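Local coordinates for protein mannitol dehydrogenase (Helicobacter pylori, PDB 3TWO) that probably catalyses the NADP(H)-dependent interconversion of cinnamyl alcohols and their aldehydes, as a zinc-containing member of the medium-chain alcohol dehydrogenase family, at residues 32-37 with 68-73; 40-45 with 62-67; 156-161 with 301-306. All blocks are in the same frame, centred on the assembly; numbering follows the deposited sequence.

Contact 1 (32-37 with 68-73)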
loop_
_atom_site.group_PDB
_atom_site.type_symbol
_atom_site.label_atom_id
_atom_site.label_comp_id
_atom_site.label_asym_id
_atom_site.label_seq_id
_atom_site.Cartn_x
_atom_site.Cartn_y
_atom_site.Cartn_z
ATOM N N VAL B 32 9.358 -29.043 -24.346
ATOM C CA VAL B 32 9.763 -28.674 -25.702
ATOM C C VAL B 32 11.154 -28.042 -25.673
ATOM O O VAL B 32 11.537 -27.393 -24.694
ATOM C CB VAL B 32 8.776 -27.655 -26.337
ATOM C CG1 VAL B 32 7.381 -28.258 -26.337
ATOM C CG2 VAL B 32 8.789 -26.278 -25.585
ATOM N N LEU B 33 11.900 -28.280 -26.744
ATOM C CA LEU B 33 13.241 -27.728 -26.987
ATOM C C LEU B 33 13.052 -26.578 -27.954
ATOM O O LEU B 33 12.549 -26.764 -29.064
ATOM C CB LEU B 33 14.126 -28.800 -27.661
ATOM C CG LEU B 33 15.480 -28.403 -28.239
ATOM C CD1 LEU B 33 16.252 -27.621 -27.232
ATOM C CD2 LEU B 33 16.284 -29.672 -28.746
ATOM N N ILE B 34 13.450 -25.392 -27.529
ATOM C CA ILE B 34 13.277 -24.185 -28.284
ATOM C C ILE B 34 14.633 -23.702 -28.709
ATOM O O ILE B 34 15.544 -23.574 -27.874
ATOM C CB ILE B 34 12.596 -23.127 -27.399
ATOM C CG1 ILE B 34 11.143 -23.568 -27.059
ATOM C CG2 ILE B 34 12.706 -21.742 -28.067
ATOM C CD1 ILE B 34 10.438 -22.762 -25.928
ATOM N N ASP B 35 14.784 -23.449 -30.002
ATOM C CA ASP B 35 15.923 -22.705 -30.520
ATOM C C ASP B 35 15.635 -21.220 -30.327
ATOM O O ASP B 35 14.635 -20.725 -30.836
ATOM C CB ASP B 35 16.109 -22.933 -32.035
ATOM C CG ASP B 35 17.169 -23.956 -32.339
ATOM O OD1 ASP B 35 17.398 -24.877 -31.525
ATOM O OD2 ASP B 35 17.785 -23.843 -33.427
ATOM N N ILE B 36 16.530 -20.521 -29.653
ATOM C CA ILE B 36 16.316 -19.118 -29.290
ATOM C C ILE B 36 16.794 -18.173 -30.407
ATOM O O ILE B 36 17.951 -18.240 -30.837
ATOM C CB ILE B 36 17.010 -18.795 -27.984
ATOM C CG1 ILE B 36 16.363 -19.587 -26.837
ATOM C CG2 ILE B 36 16.961 -17.278 -27.677
ATOM C CD1 ILE B 36 17.041 -19.352 -25.472
ATOM N N LEU B 37 15.893 -17.323 -30.895
ATOM C CA LEU B 37 16.205 -16.396 -32.005
ATOM C C LEU B 37 16.530 -15.006 -31.437
ATOM O O LEU B 37 17.538 -14.373 -31.822
ATOM C CB LEU B 37 15.059 -16.356 -33.063
ATOM C CG LEU B 37 14.650 -17.631 -33.869
ATOM C CD1 LEU B 37 14.003 -17.225 -35.193
ATOM C CD2 LEU B 37 15.776 -18.472 -34.213
ATOM N N GLY B 68 11.557 -17.668 -29.924
ATOM C CA GLY B 68 12.246 -18.674 -30.735
ATOM C C GLY B 68 11.323 -19.611 -31.484
ATOM O O GLY B 68 10.116 -19.351 -31.638
ATOM N N ILE B 69 11.886 -20.747 -31.896
ATOM C CA ILE B 69 11.156 -21.762 -32.695
ATOM C C ILE B 69 11.319 -23.128 -32.041
ATOM O O ILE B 69 12.433 -23.482 -31.550
ATOM C CB ILE B 69 11.681 -21.782 -34.151
ATOM C CG1 ILE B 69 11.385 -20.418 -34.774
ATOM C CG2 ILE B 69 10.994 -22.950 -35.007
ATOM C CD1 ILE B 69 12.014 -20.100 -36.134
ATOM N N ILE B 70 10.228 -23.890 -32.043
ATOM C CA ILE B 70 10.261 -25.228 -31.499
ATOM C C ILE B 70 10.977 -26.160 -32.456
ATOM O O ILE B 70 10.554 -26.371 -33.599
ATOM C CB ILE B 70 8.889 -25.713 -31.124
ATOM C CG1 ILE B 70 8.382 -24.801 -29.957
ATOM C CG2 ILE B 70 8.907 -27.227 -30.809
ATOM C CD1 ILE B 70 7.412 -25.433 -29.001
ATOM N N LYS B 71 12.103 -26.646 -31.975
ATOM C CA LYS B 71 12.922 -27.632 -32.655
ATOM C C LYS B 71 12.489 -29.068 -32.319
ATOM O O LYS B 71 12.571 -29.928 -33.166
ATOM C CB LYS B 71 14.378 -27.405 -32.259
ATOM C CG LYS B 71 15.431 -28.256 -32.978
ATOM C CD LYS B 71 16.787 -28.070 -32.240
ATOM C CE LYS B 71 18.022 -28.384 -33.090
ATOM N NZ LYS B 71 18.334 -27.148 -33.878
ATOM N N GLU B 72 12.042 -29.341 -31.090
ATOM C CA GLU B 72 11.694 -30.721 -30.708
ATOM C C GLU B 72 10.621 -30.757 -29.653
ATOM O O GLU B 72 10.477 -29.812 -28.874
ATOM C CB GLU B 72 12.894 -31.472 -30.142
ATOM C CG GLU B 72 13.870 -31.970 -31.143
ATOM C CD GLU B 72 15.091 -32.578 -30.451
ATOM O OE1 GLU B 72 14.938 -33.110 -29.301
ATOM O OE2 GLU B 72 16.193 -32.486 -31.051
ATOM N N VAL B 73 9.852 -31.838 -29.615
ATOM C CA VAL B 73 8.806 -31.968 -28.552
ATOM C C VAL B 73 8.890 -33.351 -27.923
ATOM O O VAL B 73 9.246 -34.329 -28.601
ATOM C CB VAL B 73 7.344 -31.687 -29.061
ATOM C CG1 VAL B 73 7.219 -30.258 -29.577
ATOM C CG2 VAL B 73 6.948 -32.654 -30.136
#

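Contact 2 (40-45 with 62-67). With ZN (zinc ion), chain G; NDP (NADPH dihydro-nicotinamide-adenine-dinucleotide phosphate), chain F.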
loop_
_atom_site.group_PDB
_atom_site.type_symbol
_atom_site.label_atom_id
_atom_site.label_comp_id
_atom_site.label_asym_id
_atom_site.label_seq_id
_atom_site.Cartn_x
_atom_site.Cartn_y
_atom_site.Cartn_z
ATOM N N GLY B 40 15.668 -10.555 -25.236
ATOM C CA GLY B 40 15.602 -9.236 -24.565
ATOM C C GLY B 40 16.478 -9.168 -23.331
ATOM O O GLY B 40 16.659 -10.180 -22.598
ATOM N N ILE B 41 17.052 -7.979 -23.101
ATOM C CA ILE B 41 17.779 -7.721 -21.869
ATOM C C ILE B 41 16.868 -6.897 -20.971
ATOM O O ILE B 41 16.460 -5.820 -21.354
ATOM C CB ILE B 41 19.049 -6.909 -22.155
ATOM C CG1 ILE B 41 20.027 -7.724 -23.015
ATOM C CG2 ILE B 41 19.675 -6.339 -20.836
ATOM C CD1 ILE B 41 21.247 -6.927 -23.361
ATOM N N CYS B 42 16.557 -7.413 -19.781
ATOM C CA CYS B 42 15.735 -6.702 -18.843
ATOM C C CYS B 42 16.705 -6.158 -17.744
ATOM O O CYS B 42 17.724 -6.774 -17.484
ATOM C CB CYS B 42 14.775 -7.741 -18.244
ATOM S SG CYS B 42 13.805 -7.101 -16.850
ATOM N N HIS B 43 16.353 -5.077 -17.071
ATOM C CA HIS B 43 17.199 -4.584 -15.943
ATOM C C HIS B 43 17.268 -5.584 -14.757
ATOM O O HIS B 43 18.214 -5.552 -13.979
ATOM C CB HIS B 43 16.736 -3.196 -15.456
ATOM C CG HIS B 43 17.826 -2.323 -14.896
ATOM N ND1 HIS B 43 18.589 -2.672 -13.793
ATOM C CD2 HIS B 43 18.203 -1.057 -15.224
ATOM C CE1 HIS B 43 19.440 -1.691 -13.512
ATOM N NE2 HIS B 43 19.213 -0.692 -14.355
ATOM N N SER B 44 16.270 -6.453 -14.634
ATOM C CA SER B 44 16.353 -7.597 -13.693
ATOM C C SER B 44 17.566 -8.454 -13.978
ATOM O O SER B 44 18.160 -9.056 -13.033
ATOM C CB SER B 44 15.094 -8.501 -13.805
ATOM O OG SER B 44 13.946 -7.728 -13.497
ATOM N N ASP B 45 17.946 -8.550 -15.262
ATOM C CA ASP B 45 19.134 -9.331 -15.618
ATOM C C ASP B 45 20.393 -8.767 -14.888
ATOM O O ASP B 45 21.274 -9.507 -14.398
ATOM C CB ASP B 45 19.362 -9.315 -17.132
ATOM C CG ASP B 45 18.221 -9.997 -17.923
ATOM O OD1 ASP B 45 17.330 -10.684 -17.374
ATOM O OD2 ASP B 45 18.220 -9.856 -19.149
ATOM N N PRO B 62 21.709 -14.884 -17.549
ATOM C CA PRO B 62 20.406 -14.224 -17.409
ATOM C C PRO B 62 19.617 -14.227 -18.725
ATOM O O PRO B 62 20.015 -14.929 -19.702
ATOM C CB PRO B 62 20.772 -12.781 -16.983
ATOM C CG PRO B 62 22.241 -12.835 -16.608
ATOM C CD PRO B 62 22.807 -13.914 -17.520
ATOM N N GLY B 63 18.537 -13.425 -18.753
ATOM C CA GLY B 63 17.669 -13.342 -19.904
ATOM C C GLY B 63 16.397 -14.118 -19.716
ATOM O O GLY B 63 16.420 -15.341 -19.547
ATOM N N HIS B 64 15.278 -13.392 -19.628
ATOM C CA HIS B 64 13.971 -14.037 -19.521
ATOM C C HIS B 64 12.983 -13.333 -20.424
ATOM O O HIS B 64 11.820 -13.270 -20.118
ATOM C CB HIS B 64 13.469 -14.158 -18.064
ATOM C CG HIS B 64 13.447 -12.870 -17.297
ATOM N ND1 HIS B 64 13.477 -12.840 -15.918
ATOM C CD2 HIS B 64 13.441 -11.569 -17.706
ATOM C CE1 HIS B 64 13.501 -11.580 -15.503
ATOM N NE2 HIS B 64 13.482 -10.795 -16.571
ATOM N N GLU B 65 13.463 -12.848 -21.566
ATOM C CA GLU B 65 12.614 -12.375 -22.650
ATOM C C GLU B 65 13.008 -13.143 -23.899
ATOM O O GLU B 65 13.952 -12.771 -24.621
ATOM C CB GLU B 65 12.772 -10.847 -22.811
ATOM C CG GLU B 65 12.278 -10.129 -21.550
ATOM C CD GLU B 65 12.343 -8.621 -21.653
ATOM O OE1 GLU B 65 13.103 -8.124 -22.490
ATOM O OE2 GLU B 65 11.619 -7.923 -20.914
ATOM N N ILE B 66 12.332 -14.265 -24.129
ATOM C CA ILE B 66 12.838 -15.205 -25.088
ATOM C C ILE B 66 11.836 -15.397 -26.237
ATOM O O ILE B 66 10.639 -15.649 -25.999
ATOM C CB ILE B 66 13.133 -16.570 -24.400
ATOM C CG1 ILE B 66 14.325 -16.457 -23.404
ATOM C CG2 ILE B 66 13.373 -17.677 -25.450
ATOM C CD1 ILE B 66 14.238 -17.510 -22.301
ATOM N N ALA B 67 12.303 -15.256 -27.474
ATOM C CA ALA B 67 11.447 -15.599 -28.623
ATOM C C ALA B 67 12.219 -16.588 -29.482
ATOM O O ALA B 67 13.440 -16.382 -29.736
ATOM C CB ALA B 67 11.054 -14.357 -29.429
HETATM ZN ZN ZN G . 12.317 -9.031 -16.291
HETATM P PA NDP F . 15.616 -0.124 -17.698
HETATM O O1A NDP F . 16.801 0.591 -17.201
HETATM O O2A NDP F . 15.034 -0.052 -19.159
HETATM O O5B NDP F . 14.693 1.191 -17.420
HETATM C C5B NDP F . 14.765 1.978 -16.114
HETATM C C4B NDP F . 14.357 3.415 -16.415
HETATM O O4B NDP F . 14.114 4.282 -15.230
HETATM C C3B NDP F . 15.467 4.080 -17.259
HETATM O O3B NDP F . 14.812 4.771 -18.389
HETATM C C2B NDP F . 16.083 5.098 -16.261
HETATM O O2B NDP F . 16.548 6.209 -17.051
HETATM C C1B NDP F . 14.843 5.560 -15.461
HETATM N N9A NDP F . 15.152 5.951 -14.066
HETATM C C8A NDP F . 16.142 5.427 -13.308
HETATM N N7A NDP F . 16.052 5.994 -12.116
HETATM C C5A NDP F . 15.035 6.852 -12.116
HETATM C C6A NDP F . 14.498 7.696 -11.161
HETATM N N6A NDP F . 15.001 7.814 -9.885
HETATM N N1A NDP F . 13.460 8.434 -11.539
HETATM C C2A NDP F . 12.915 8.368 -12.734
HETATM N N3A NDP F . 13.393 7.566 -13.655
HETATM C C4A NDP F . 14.466 6.813 -13.358
HETATM O O3 NDP F . 14.768 -0.949 -16.653
HETATM P PN NDP F . 13.644 -1.934 -16.967
HETATM O O1N NDP F . 12.448 -1.259 -17.521
HETATM O O2N NDP F . 14.077 -3.241 -17.681
HETATM O O5D NDP F . 13.308 -2.436 -15.513
HETATM C C5D NDP F . 13.055 -1.391 -14.455
HETATM C C4D NDP F . 12.969 -2.066 -13.022
HETATM O O4D NDP F . 11.847 -2.958 -13.163
HETATM C C3D NDP F . 14.189 -2.931 -12.599
HETATM O O3D NDP F . 14.425 -2.724 -11.179
HETATM C C2D NDP F . 13.689 -4.353 -12.945
HETATM O O2D NDP F . 14.291 -5.289 -12.120
HETATM C C1D NDP F . 12.201 -4.224 -12.545
HETATM N N1N NDP F . 11.320 -5.322 -13.067
HETATM C C2N NDP F . 10.331 -5.844 -12.203
HETATM C C3N NDP F . 9.487 -6.857 -12.629
HETATM C C7N NDP F . 8.375 -7.333 -11.697
HETATM O O7N NDP F . 7.964 -6.607 -10.777
HETATM N N7N NDP F . 7.735 -8.422 -12.109
HETATM C C4N NDP F . 9.649 -7.396 -13.927
HETATM C C5N NDP F . 10.614 -6.855 -14.825
HETATM C C6N NDP F . 11.452 -5.841 -14.407
HETATM P P2B NDP F . 17.911 6.933 -16.799
HETATM O O1X NDP F . 18.605 6.992 -18.284
HETATM O O2X NDP F . 17.681 8.208 -16.113
HETATM O O3X NDP F . 18.821 5.950 -15.941
HETATM O O HOH W 1 16.244 -12.783 -22.701
#

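Contact 3 (156-161 with 301-306). With ZN (zinc ion), chain G.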
loop_
_atom_site.group_PDB
_atom_site.type_symbol
_atom_site.label_atom_id
_atom_site.label_comp_id
_atom_site.label_asym_id
_atom_site.label_seq_id
_atom_site.Cartn_x
_atom_site.Cartn_y
_atom_site.Cartn_z
ATOM N N ALA B 156 10.048 -10.541 -28.285
ATOM C CA ALA B 156 10.796 -11.070 -27.141
ATOM C C ALA B 156 10.581 -10.281 -25.830
ATOM O O ALA B 156 10.333 -10.885 -24.778
ATOM C CB ALA B 156 12.353 -11.251 -27.508
ATOM N N PRO B 157 10.650 -8.936 -25.872
ATOM C CA PRO B 157 10.495 -8.250 -24.563
ATOM C C PRO B 157 9.057 -8.209 -24.093
ATOM O O PRO B 157 8.826 -7.859 -22.937
ATOM C CB PRO B 157 11.023 -6.808 -24.812
ATOM C CG PRO B 157 11.903 -6.902 -26.079
ATOM C CD PRO B 157 11.209 -8.037 -26.909
ATOM N N LEU B 158 8.089 -8.570 -24.949
ATOM C CA LEU B 158 6.730 -8.721 -24.442
ATOM C C LEU B 158 6.731 -9.740 -23.329
ATOM O O LEU B 158 5.915 -9.621 -22.414
ATOM C CB LEU B 158 5.740 -9.195 -25.516
ATOM C CG LEU B 158 5.590 -8.324 -26.712
ATOM C CD1 LEU B 158 4.763 -9.073 -27.846
ATOM C CD2 LEU B 158 5.004 -7.005 -26.307
ATOM N N LEU B 159 7.652 -10.738 -23.390
ATOM C CA LEU B 159 7.624 -11.832 -22.419
ATOM C C LEU B 159 7.891 -11.398 -21.004
ATOM O O LEU B 159 7.540 -12.124 -20.090
ATOM C CB LEU B 159 8.523 -13.013 -22.809
ATOM C CG LEU B 159 8.001 -14.027 -23.857
ATOM C CD1 LEU B 159 6.983 -14.947 -23.154
ATOM C CD2 LEU B 159 7.373 -13.364 -25.073
ATOM N N CYS B 160 8.525 -10.242 -20.798
ATOM C CA CYS B 160 8.660 -9.710 -19.425
ATOM C C CYS B 160 8.240 -8.269 -19.288
ATOM O O CYS B 160 7.349 -7.993 -18.551
ATOM C CB CYS B 160 10.068 -9.824 -18.890
ATOM S SG CYS B 160 10.097 -9.240 -17.193
ATOM N N ALA B 161 8.887 -7.342 -19.970
ATOM C CA ALA B 161 8.384 -5.941 -20.036
ATOM C C ALA B 161 6.902 -5.784 -20.368
ATOM O O ALA B 161 6.182 -4.958 -19.757
ATOM C CB ALA B 161 9.227 -5.110 -21.049
ATOM N N GLU B 301 -2.655 -13.930 -22.992
ATOM C CA GLU B 301 -3.606 -12.905 -23.343
ATOM C C GLU B 301 -2.870 -11.629 -23.792
ATOM O O GLU B 301 -3.241 -10.988 -24.774
ATOM C CB GLU B 301 -4.471 -12.597 -22.112
ATOM C CG GLU B 301 -5.444 -11.411 -22.303
ATOM C CD GLU B 301 -6.020 -10.919 -20.944
ATOM O OE1 GLU B 301 -6.002 -9.685 -20.688
ATOM O OE2 GLU B 301 -6.438 -11.779 -20.133
ATOM N N MET B 302 -1.823 -11.267 -23.078
ATOM C CA MET B 302 -1.082 -9.998 -23.366
ATOM C C MET B 302 -0.351 -10.074 -24.719
ATOM O O MET B 302 -0.419 -9.138 -25.558
ATOM C CB MET B 302 -0.118 -9.643 -22.201
ATOM C CG MET B 302 0.928 -8.522 -22.454
ATOM S SD MET B 302 2.356 -9.133 -23.427
ATOM C CE MET B 302 2.912 -7.710 -24.214
ATOM N N VAL B 303 0.332 -11.180 -24.958
ATOM C CA VAL B 303 0.986 -11.327 -26.268
ATOM C C VAL B 303 -0.026 -11.274 -27.407
ATOM O O VAL B 303 0.198 -10.583 -28.409
ATOM C CB VAL B 303 1.900 -12.620 -26.334
ATOM C CG1 VAL B 303 2.327 -12.946 -27.802
ATOM C CG2 VAL B 303 3.157 -12.417 -25.396
ATOM N N ASP B 304 -1.163 -11.962 -27.239
ATOM C CA ASP B 304 -2.211 -11.958 -28.285
ATOM C C ASP B 304 -2.686 -10.525 -28.551
ATOM O O ASP B 304 -2.873 -10.135 -29.722
ATOM C CB ASP B 304 -3.437 -12.835 -27.875
ATOM C CG ASP B 304 -3.104 -14.336 -27.816
ATOM O OD1 ASP B 304 -2.043 -14.781 -28.317
ATOM O OD2 ASP B 304 -3.880 -15.079 -27.214
ATOM N N PHE B 305 -2.917 -9.767 -27.457
ATOM C CA PHE B 305 -3.427 -8.413 -27.531
ATOM C C PHE B 305 -2.406 -7.548 -28.287
ATOM O O PHE B 305 -2.766 -6.785 -29.178
ATOM C CB PHE B 305 -3.603 -7.861 -26.088
ATOM C CG PHE B 305 -4.062 -6.419 -26.022
ATOM C CD1 PHE B 305 -5.390 -6.072 -26.250
ATOM C CD2 PHE B 305 -3.175 -5.405 -25.672
ATOM C CE1 PHE B 305 -5.835 -4.705 -26.161
ATOM C CE2 PHE B 305 -3.603 -4.052 -25.552
ATOM C CZ PHE B 305 -4.935 -3.712 -25.811
ATOM N N SER B 306 -1.130 -7.708 -27.918
ATOM C CA SER B 306 -0.077 -6.831 -28.375
ATOM C C SER B 306 0.135 -7.077 -29.852
ATOM O O SER B 306 0.351 -6.146 -30.620
ATOM C CB SER B 306 1.197 -7.077 -27.563
ATOM O OG SER B 306 0.919 -6.861 -26.187
HETATM ZN ZN ZN G . 12.317 -9.031 -16.291
#

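Contact 1 (32-37 with 68-73)
Leu33 and Asp35 pair with Glu72 and Ile69 in an antiparallel ladder that contains a classic beta bulge. The backbone bonds come first. Leu33 N donates to Glu72 O at 3.0 Å. On the return side Leu33 O takes two donors, Lys71 N at 2.9 Å and, weakly, Glu72 N. Lys71 and Glu72 therefore both face Leu33, and the register shifts by one residue. Further along, Asp35 and Ile69 form a regular hydrogen-bonded pair, with Asp35 N 2.8 Å from Ile69 O and a second bond from Ile69 N to Asp35 O. Gly68, which has no side chain, brings its CA close against Asp35 O in a CA-H...O contact.

A charged pair forms beside the bulge. The extra residue, Lys71, has CG anti to its backbone N (chi1 -174°) and bends only at its last torsion. Its NZ faces both carboxylate oxygens of Asp35, 3.4 Å from OD1 and from OD2. This salt bridge is long, and its hydrogen bonds are weak. The aliphatic part of Lys71 lies closer, with CD 3.3 Å from Asp35 OD1. Leu33 and Glu72 run side by side in the same direction, so that Leu33 CD2 rests 3.6 Å from Glu72 CD.

The face of Val32, Ile34, Ile70 and Val73 is apolar. The CD1 tip of Ile70 reaches Val32 CB at 3.7 Å, and its CG1 meets Ile34 CG1 more loosely. Val32 CG1 also touches Val73 CG1. Ile69 lies on the face of Leu33 and Asp35, and its CD1 meets Leu37 CD1 at 3.6 Å.

The pair belongs to the GroES-like domain. Strand 31-40 is also bonded to strand 135-139, through Val32 with Val138 and Ile34 with Ile136. Strand 85-88 places Val86 against Ile34 and Ile70.

Contact 2 (40-45 with 62-67)
The zinc site that contacts NADPH is built here from Cys42, at the start of helix 43-49, and His64, where the chain leads into strand 65-73. Cys42 SG binds the zinc ion at 2.5 Å and His64 NE2 at 2.1 Å; Cys160 supplies the third protein ligand. With SG anti to its backbone N (chi1 171°), Cys42 sets the sulfur at the edge of the His64 imidazole, beside the zinc ion. Asp45 OD1 sits over one face of that ring, offset toward its rim. Ser44 CB also packs near His64 CE1.

Cys42 and Asp45 form a capping box. Ser44 N donates to Cys42 SG, and Cys42 N donates to Asp45 OD2 at 3.0 Å, meeting the carboxylate from above its plane. One sulfur thus both caps the helix and binds the metal. Such a pair of zinc ligands, a cysteine and a histidine from the catalytic domain, is familiar from zinc alcohol dehydrogenases. Asp45 OD1 also takes a weak bond from Gly63 N, and Asp45 CB touches Pro62 CB at 3.7 Å.

The cofactor meets the same helix start. His43 N donates to NDP O2N, a phosphate oxygen, at 3.0 Å. Ser44 OG and the ribose hydroxyl NDP O2D share a hydrogen bond of 2.8 Å. Cys42 SG is 3.6 Å from NDP C6N, an atom of the nicotinamide ring.

Gly40 N donates to Glu65 O. A water bridges Gly40 O, 2.6 Å away, and Glu65 N. Glu65 OE1 packs against Gly40 CA, which carries no side chain, and is salt-bridged to Arg338. Glu65 OE2 accepts from Ala161 N.

Contact 3 (156-161 with 301-306)
Leu158 points its side chain at helix 296-308 and meets Met302, Val303 and Ser306 there. Its own helix, 158-171, carries the zinc ligand Cys160. Helix 296-308 belongs to the Rossmann-type, cofactor-binding part of the chain. The CG of Leu158 is anti to the carbonyl carbon (chi1 -59°), which carries its branched end toward helix 296-308. Met302 comes from the other side with CG anti to its backbone N and a bend at chi2 (-79°). The bend brings its thioether alongside Leu158. Met302 SD lies 4.0 Å from Leu158 CB and 3.7 Å from Leu158 O. The pair Leu158 CD2 and Met302 CE is modelled too close and is doubtful.

Val303 turns its CG2 branch toward helix 158-171, 4.1 Å from Leu158 CB. The same methyl meets Leu159 CD2 at 4.3 Å. Leu159 starts out away from helix 296-308, and only its end returns to it. Leu158 CD1 rests 4.1 Å from Ser306 CB.

The Ser306 hydroxyl turns back along its own helix: OG donates to Met302 O at 2.7 Å, from above the carbonyl plane. Ser306 OG also bonds to Tyr195 OH of helix 187-198.

Cys160 faces away from this packing, and its SG binds the zinc ion at 2.4 Å. The contacts across the two segments are van der Waals contacts, mostly between apolar side chains, so their fit rests on shape and burial.

Contact 1 lies farthest from the centre of the chain and is only partly buried; contacts 2 and 3 are buried. Contacts 1 and 2 share strand 65-73, and contact 2 is nested in the loop that contact 1 closes. Leu37 N and Ala67 O, 2.9 Å apart, probably form a hydrogen bond that joins them. Contacts 2 and 3 meet at the same zinc ion and at Glu65, which packs on Ala156 and Pro157 of contact 3. Contacts 1 and 3 do not touch. The chemistry changes with place: a backbone ladder with a long ion pair in contact 1, metal and cofactor bonds in contact 2, apolar helix packing in contact 3.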